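Local atomic coordinates of ulvan Lyase-PL25 (Pseudoalteromonas sp. PLSV, PDB entry 5UAM), a protein that degrades ulvan, the sulfated cell-wall polysaccharide of green seaweeds, as a polysaccharide lyase of family PL25. Residues Lys101-Ile106 against Asn165-Met170; Asn172-Leu177 against Lys192-Gly197. One frame throughout, in Å; residues are numbered along the deposited sequence.

Contact 1: residues Lys101-Ile106 against Asn165-Met170; sequences KPTMLI and NQAIKM
Thr103 OG1 is gripped twice: it donates to Asn165 O at 2.8 Å and accepts a hydrogen bond from water 1. The hydroxyl stands well above the Asn165 carbonyl plane, 46° out of it. OG1 is anti to the carbonyl carbon, and the methyl CG2, anti to the backbone N, meets Ala167 CB at 3.9 Å. Water 1 also donates to Lys101 O and accepts from Asn165 ND2, while Asn165 OD1 is held by Asn138. A valine in place of Thr103 would probably leave Asn165 O without this donor and water 1 without one of its acceptors. Further along, Leu105 CD1 rests on Ala167 CB at 3.8 Å and passes on to Lys169 CB at 4.1 Å. Water 2 donates to both Met104 O and Ala167 O, tying the two backbones where no direct bond joins them. At the far end the Lys169 chain bends at chi3 (69°), bringing CE to 3.4 Å from Ile106 O. Its NZ donates to that same Ile106 O at 2.9 Å and forms a salt bridge with Asp108. Strands 103-106 and 165-169 run nearly parallel, 14° apart, with axes 6.7 Å from each other, and each is the first strand of its own antiparallel sheet. Such side-chain and water-mediated packing between the leading strands of successive blades is characteristic of a beta-propeller.

Contact 2: residues Asn172-Leu177 against Lys192-Gly197; sequences NGDIYL and KSVDNG
The Tyr176 ring carries the aliphatic chain of Lys192 over one face: Lys192 CG lies 4.1 Å from the ring centroid and 28° off its normal, a CH-pi contact. The two side chains run side by side in the same direction, and Lys192, extended beyond CG, brings CE to 3.3 Å from Tyr176 OH. At the ring's edge, in plane, water 6 links Tyr176 OH to Lys192 NZ. Tyr190 and Phe266 add edge-to-face contacts with the same ring. The second flat group, the Asp174 carboxylate, lies beside Val194, OD1 touching Val194 CG1 at 3.5 Å, and its other oxygen, OD2, is near Lys192 CE. Asp174 OD2 and Lys192 NZ stay 4.1 Å apart, too far for a salt bridge, and water 5 spans them by donating to the carboxylate and accepting from the ammonium. Their opposite charges would still be expected to attract.

Beneath these side chains runs the antiparallel hairpin of strands 175-180 and 188-193, the second and third strands of a propeller blade. Ile175 and Ser193 form a hydrogen-bonded pair, with Ile175 N donating to Ser193 O at 2.9 Å and Ser193 N to Ile175 O at 2.8 Å; Tyr176 and Lys192 make the adjoining non-hydrogen-bonded pair. Before the first strand, Asn172 OD1 accepts from Asp174 N in an Asx turn. After the second, the chain curls back over Ile175, whose CD1 comes within 3.6 Å of Gly197 N. Ser193 OG accepts from Gly197 N and bonds Thr199 O, which holds this curl. Water 4 donates to Gly173 O and Ser193 O and accepts from Asn196 N, while water 3 joins Gly173 O to Asn196 OD1.

The centres of contacts 1 and 2 lie 11 Å apart, and the contacts follow one another along the chain, contact 1 closing before contact 2 opens. Both reach one sheet, in which strand 165-169 pairs with 175-180 and that with 188-193; strand 103-106 begins the preceding sheet. Contact 1 thus joins neighbouring blades nearer the middle of the propeller, and contact 2 joins strands within a blade farther out. Ile168 O and Tyr176 N, 2.8 Å apart, probably form a hydrogen bond between them, and Leu105 CD2 packs on Ile175 CD1. Tyr164, the probable proton acceptor, immediately precedes strand 165-169, and Lys101 probably binds substrate; contact 2 lies away from the catalytic and zinc sites.

Contact 1: residues Lys101-Ile106 against Asn165-Met170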
loop_
_atom_site.group_PDB
_atom_site.type_symbol
_atom_site.label_atom_id
_atom_site.label_comp_id
_atom_site.label_asym_id
_atom_site.label_seq_id
_atom_site.Cartn_x
_atom_site.Cartn_y
_atom_site.Cartn_z
ATOM N N LYS A 101 -6.804 5.250 -5.354
ATOM C CA LYS A 101 -7.383 3.914 -5.353
ATOM C C LYS A 101 -7.729 3.536 -3.911
ATOM O O LYS A 101 -7.126 4.061 -2.969
ATOM C CB LYS A 101 -6.420 2.913 -5.998
ATOM C CG LYS A 101 -5.182 2.643 -5.159
ATOM C CD LYS A 101 -4.229 1.652 -5.814
ATOM C CE LYS A 101 -3.381 2.219 -6.935
ATOM N NZ LYS A 101 -2.403 3.245 -6.436
ATOM N N PRO A 102 -8.713 2.660 -3.704
ATOM C CA PRO A 102 -9.333 2.541 -2.379
ATOM C C PRO A 102 -8.558 1.688 -1.384
ATOM O O PRO A 102 -7.860 0.731 -1.725
ATOM C CB PRO A 102 -10.681 1.875 -2.679
ATOM C CG PRO A 102 -10.419 1.104 -3.939
ATOM C CD PRO A 102 -9.501 1.961 -4.738
ATOM N N THR A 103 -8.785 2.034 -0.116
ATOM C CA THR A 103 -8.358 1.304 1.066
ATOM C C THR A 103 -9.605 0.979 1.875
ATOM O O THR A 103 -10.473 1.842 2.052
ATOM C CB THR A 103 -7.434 2.199 1.880
ATOM O OG1 THR A 103 -6.266 2.420 1.088
ATOM C CG2 THR A 103 -7.079 1.583 3.197
ATOM N N MET A 104 -9.702 -0.257 2.362
ATOM C CA MET A 104 -10.899 -0.773 3.023
ATOM C C MET A 104 -10.678 -1.048 4.509
ATOM O O MET A 104 -9.580 -1.395 4.935
ATOM C CB MET A 104 -11.304 -2.107 2.365
ATOM C CG MET A 104 -12.632 -2.644 2.801
ATOM S SD MET A 104 -12.851 -4.330 2.118
ATOM C CE MET A 104 -12.826 -3.972 0.376
ATOM N N LEU A 105 -11.753 -0.920 5.298
ATOM C CA LEU A 105 -11.777 -1.321 6.697
ATOM C C LEU A 105 -13.199 -1.725 7.073
ATOM O O LEU A 105 -14.154 -1.032 6.708
ATOM C CB LEU A 105 -11.286 -0.165 7.591
ATOM C CG LEU A 105 -11.196 -0.438 9.091
ATOM C CD1 LEU A 105 -10.045 0.341 9.688
ATOM C CD2 LEU A 105 -12.500 -0.063 9.806
ATOM N N ILE A 106 -13.345 -2.803 7.840
ATOM C CA ILE A 106 -14.651 -3.214 8.371
ATOM C C ILE A 106 -14.677 -2.883 9.859
ATOM O O ILE A 106 -13.823 -3.365 10.614
ATOM C CB ILE A 106 -14.941 -4.708 8.144
ATOM C CG1 ILE A 106 -14.846 -5.035 6.663
ATOM C CG2 ILE A 106 -16.316 -5.075 8.745
ATOM C CD1 ILE A 106 -15.054 -6.524 6.347
ATOM N N ASN A 165 -3.646 6.191 1.789
ATOM C CA ASN A 165 -4.429 5.747 2.934
ATOM C C ASN A 165 -4.103 4.321 3.344
ATOM O O ASN A 165 -4.102 3.402 2.518
ATOM C CB ASN A 165 -5.906 5.774 2.596
ATOM C CG ASN A 165 -6.395 7.139 2.302
ATOM O OD1 ASN A 165 -6.152 8.073 3.065
ATOM N ND2 ASN A 165 -7.143 7.275 1.210
ATOM N N GLN A 166 -3.908 4.127 4.640
ATOM C CA GLN A 166 -3.595 2.834 5.212
ATOM C C GLN A 166 -4.403 2.743 6.485
ATOM O O GLN A 166 -4.229 3.557 7.389
ATOM C CB GLN A 166 -2.095 2.748 5.460
ATOM C CG GLN A 166 -1.336 3.016 4.190
ATOM C CD GLN A 166 0.133 3.025 4.364
ATOM O OE1 GLN A 166 0.708 2.064 4.863
ATOM N NE2 GLN A 166 0.767 4.065 3.850
ATOM N N ALA A 167 -5.333 1.793 6.534
ATOM C CA ALA A 167 -6.323 1.760 7.597
ATOM C C ALA A 167 -6.125 0.532 8.468
ATOM O O ALA A 167 -6.046 -0.589 7.966
ATOM C CB ALA A 167 -7.730 1.735 7.003
ATOM N N ILE A 168 -6.097 0.747 9.785
ATOM C CA ILE A 168 -5.832 -0.314 10.751
ATOM C C ILE A 168 -6.872 -0.240 11.854
ATOM O O ILE A 168 -7.149 0.839 12.383
ATOM C CB ILE A 168 -4.413 -0.188 11.334
ATOM C CG1 ILE A 168 -3.404 -0.250 10.190
ATOM C CG2 ILE A 168 -4.145 -1.299 12.353
ATOM C CD1 ILE A 168 -1.981 -0.073 10.634
ATOM N N LYS A 169 -7.455 -1.386 12.199
ATOM C CA LYS A 169 -8.377 -1.482 13.321
ATOM C C LYS A 169 -7.735 -2.318 14.418
ATOM O O LYS A 169 -7.254 -3.429 14.167
ATOM C CB LYS A 169 -9.697 -2.136 12.913
ATOM C CG LYS A 169 -10.745 -2.092 14.022
ATOM C CD LYS A 169 -12.089 -2.652 13.584
ATOM C CE LYS A 169 -12.034 -4.124 13.361
ATOM N NZ LYS A 169 -13.436 -4.673 13.152
ATOM N N MET A 170 -7.760 -1.808 15.640
ATOM C CA MET A 170 -7.197 -2.547 16.752
ATOM C C MET A 170 -8.243 -3.462 17.391
ATOM O O MET A 170 -9.434 -3.408 17.081
ATOM C CB MET A 170 -6.638 -1.578 17.788
ATOM C CG MET A 170 -5.693 -0.532 17.201
ATOM S SD MET A 170 -4.358 -1.207 16.185
ATOM C CE MET A 170 -3.360 -2.059 17.415
HETATM O O HOH W 1 -6.698 4.754 -0.464
HETATM O O HOH W 2 -8.481 -1.968 7.468
#

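Contact 2: residues Asn172-Leu177 against Lys192-Gly197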
loop_
_atom_site.group_PDB
_atom_site.type_symbol
_atom_site.label_atom_id
_atom_site.label_comp_id
_atom_site.label_asym_id
_atom_site.label_seq_id
_atom_site.Cartn_x
_atom_site.Cartn_y
_atom_site.Cartn_z
ATOM N N ASN A 172 -9.630 -3.409 20.183
ATOM C CA ASN A 172 -10.704 -2.710 20.890
ATOM C C ASN A 172 -11.632 -1.948 19.946
ATOM O O ASN A 172 -12.530 -1.244 20.417
ATOM C CB ASN A 172 -10.127 -1.778 21.961
ATOM C CG ASN A 172 -9.423 -0.572 21.378
ATOM O OD1 ASN A 172 -9.281 -0.431 20.166
ATOM N ND2 ASN A 172 -8.965 0.306 22.254
ATOM N N GLY A 173 -11.439 -2.070 18.638
ATOM C CA GLY A 173 -12.258 -1.397 17.663
ATOM C C GLY A 173 -11.762 -0.035 17.235
ATOM O O GLY A 173 -12.327 0.534 16.297
ATOM N N ASP A 174 -10.743 0.509 17.890
ATOM C CA ASP A 174 -10.237 1.814 17.485
ATOM C C ASP A 174 -9.658 1.730 16.080
ATOM O O ASP A 174 -9.046 0.727 15.687
ATOM C CB ASP A 174 -9.147 2.292 18.438
ATOM C CG ASP A 174 -9.675 2.687 19.830
ATOM O OD1 ASP A 174 -10.915 2.713 20.068
ATOM O OD2 ASP A 174 -8.818 2.946 20.720
ATOM N N ILE A 175 -9.849 2.805 15.325
ATOM C CA ILE A 175 -9.464 2.874 13.919
ATOM C C ILE A 175 -8.389 3.935 13.763
ATOM O O ILE A 175 -8.552 5.075 14.232
ATOM C CB ILE A 175 -10.668 3.195 13.025
ATOM C CG1 ILE A 175 -11.633 2.006 13.021
ATOM C CG2 ILE A 175 -10.213 3.551 11.618
ATOM C CD1 ILE A 175 -12.985 2.364 12.524
ATOM N N TYR A 176 -7.295 3.562 13.107
ATOM C CA TYR A 176 -6.226 4.489 12.767
ATOM C C TYR A 176 -6.086 4.556 11.259
ATOM O O TYR A 176 -5.922 3.521 10.603
ATOM C CB TYR A 176 -4.892 4.043 13.374
ATOM C CG TYR A 176 -4.883 4.098 14.872
ATOM C CD1 TYR A 176 -5.430 3.077 15.642
ATOM C CD2 TYR A 176 -4.330 5.187 15.541
ATOM C CE1 TYR A 176 -5.411 3.147 17.021
ATOM C CE2 TYR A 176 -4.321 5.267 16.906
ATOM C CZ TYR A 176 -4.851 4.242 17.656
ATOM O OH TYR A 176 -4.840 4.319 19.031
ATOM N N LEU A 177 -6.125 5.770 10.715
ATOM C CA LEU A 177 -5.900 6.001 9.295
ATOM C C LEU A 177 -4.573 6.727 9.162
ATOM O O LEU A 177 -4.428 7.839 9.669
ATOM C CB LEU A 177 -7.010 6.845 8.660
ATOM C CG LEU A 177 -6.889 6.988 7.144
ATOM C CD1 LEU A 177 -7.218 5.670 6.462
ATOM C CD2 LEU A 177 -7.847 8.095 6.654
ATOM N N LYS A 192 -7.153 9.184 14.345
ATOM C CA LYS A 192 -7.692 8.131 15.196
ATOM C C LYS A 192 -9.186 8.337 15.414
ATOM O O LYS A 192 -9.636 9.449 15.704
ATOM C CB LYS A 192 -6.975 8.141 16.556
ATOM C CG LYS A 192 -7.478 7.106 17.568
ATOM C CD LYS A 192 -6.766 7.253 18.905
ATOM C CE LYS A 192 -7.309 6.274 19.897
ATOM N NZ LYS A 192 -6.633 6.409 21.212
ATOM N N SER A 193 -9.953 7.250 15.312
ATOM C CA SER A 193 -11.380 7.270 15.621
ATOM C C SER A 193 -11.684 6.185 16.637
ATOM O O SER A 193 -11.267 5.039 16.465
ATOM C CB SER A 193 -12.240 7.027 14.370
ATOM O OG SER A 193 -13.594 6.813 14.741
ATOM N N VAL A 194 -12.450 6.544 17.666
ATOM C CA VAL A 194 -12.925 5.605 18.682
ATOM C C VAL A 194 -14.415 5.299 18.554
ATOM O O VAL A 194 -14.966 4.580 19.412
ATOM C CB VAL A 194 -12.559 6.057 20.109
ATOM C CG1 VAL A 194 -11.036 6.240 20.229
ATOM C CG2 VAL A 194 -13.277 7.336 20.500
ATOM N N ASP A 195 -15.090 5.815 17.521
ATOM C CA ASP A 195 -16.527 5.628 17.354
ATOM C C ASP A 195 -16.845 4.995 16.003
ATOM O O ASP A 195 -17.821 5.351 15.333
ATOM C CB ASP A 195 -17.300 6.931 17.567
ATOM C CG ASP A 195 -16.947 8.000 16.552
ATOM O OD1 ASP A 195 -16.102 7.740 15.659
ATOM O OD2 ASP A 195 -17.535 9.113 16.639
ATOM N N ASN A 196 -16.031 4.014 15.611
ATOM C CA ASN A 196 -16.261 3.243 14.389
ATOM C C ASN A 196 -16.157 4.107 13.141
ATOM O O ASN A 196 -16.827 3.862 12.141
ATOM C CB ASN A 196 -17.597 2.492 14.451
ATOM C CG ASN A 196 -17.641 1.496 15.591
ATOM O OD1 ASN A 196 -16.612 0.967 15.995
ATOM N ND2 ASN A 196 -18.818 1.280 16.156
ATOM N N GLY A 197 -15.288 5.109 13.175
ATOM C CA GLY A 197 -15.003 5.887 11.987
ATOM C C GLY A 197 -15.983 6.997 11.705
ATOM O O GLY A 197 -15.921 7.600 10.624
HETATM O O HOH W 3 -14.576 -0.305 14.807
HETATM O O HOH W 4 -13.460 3.076 16.282
HETATM O O HOH W 5 -8.411 4.640 22.724
HETATM O O HOH W 6 -3.610 6.138 20.613
#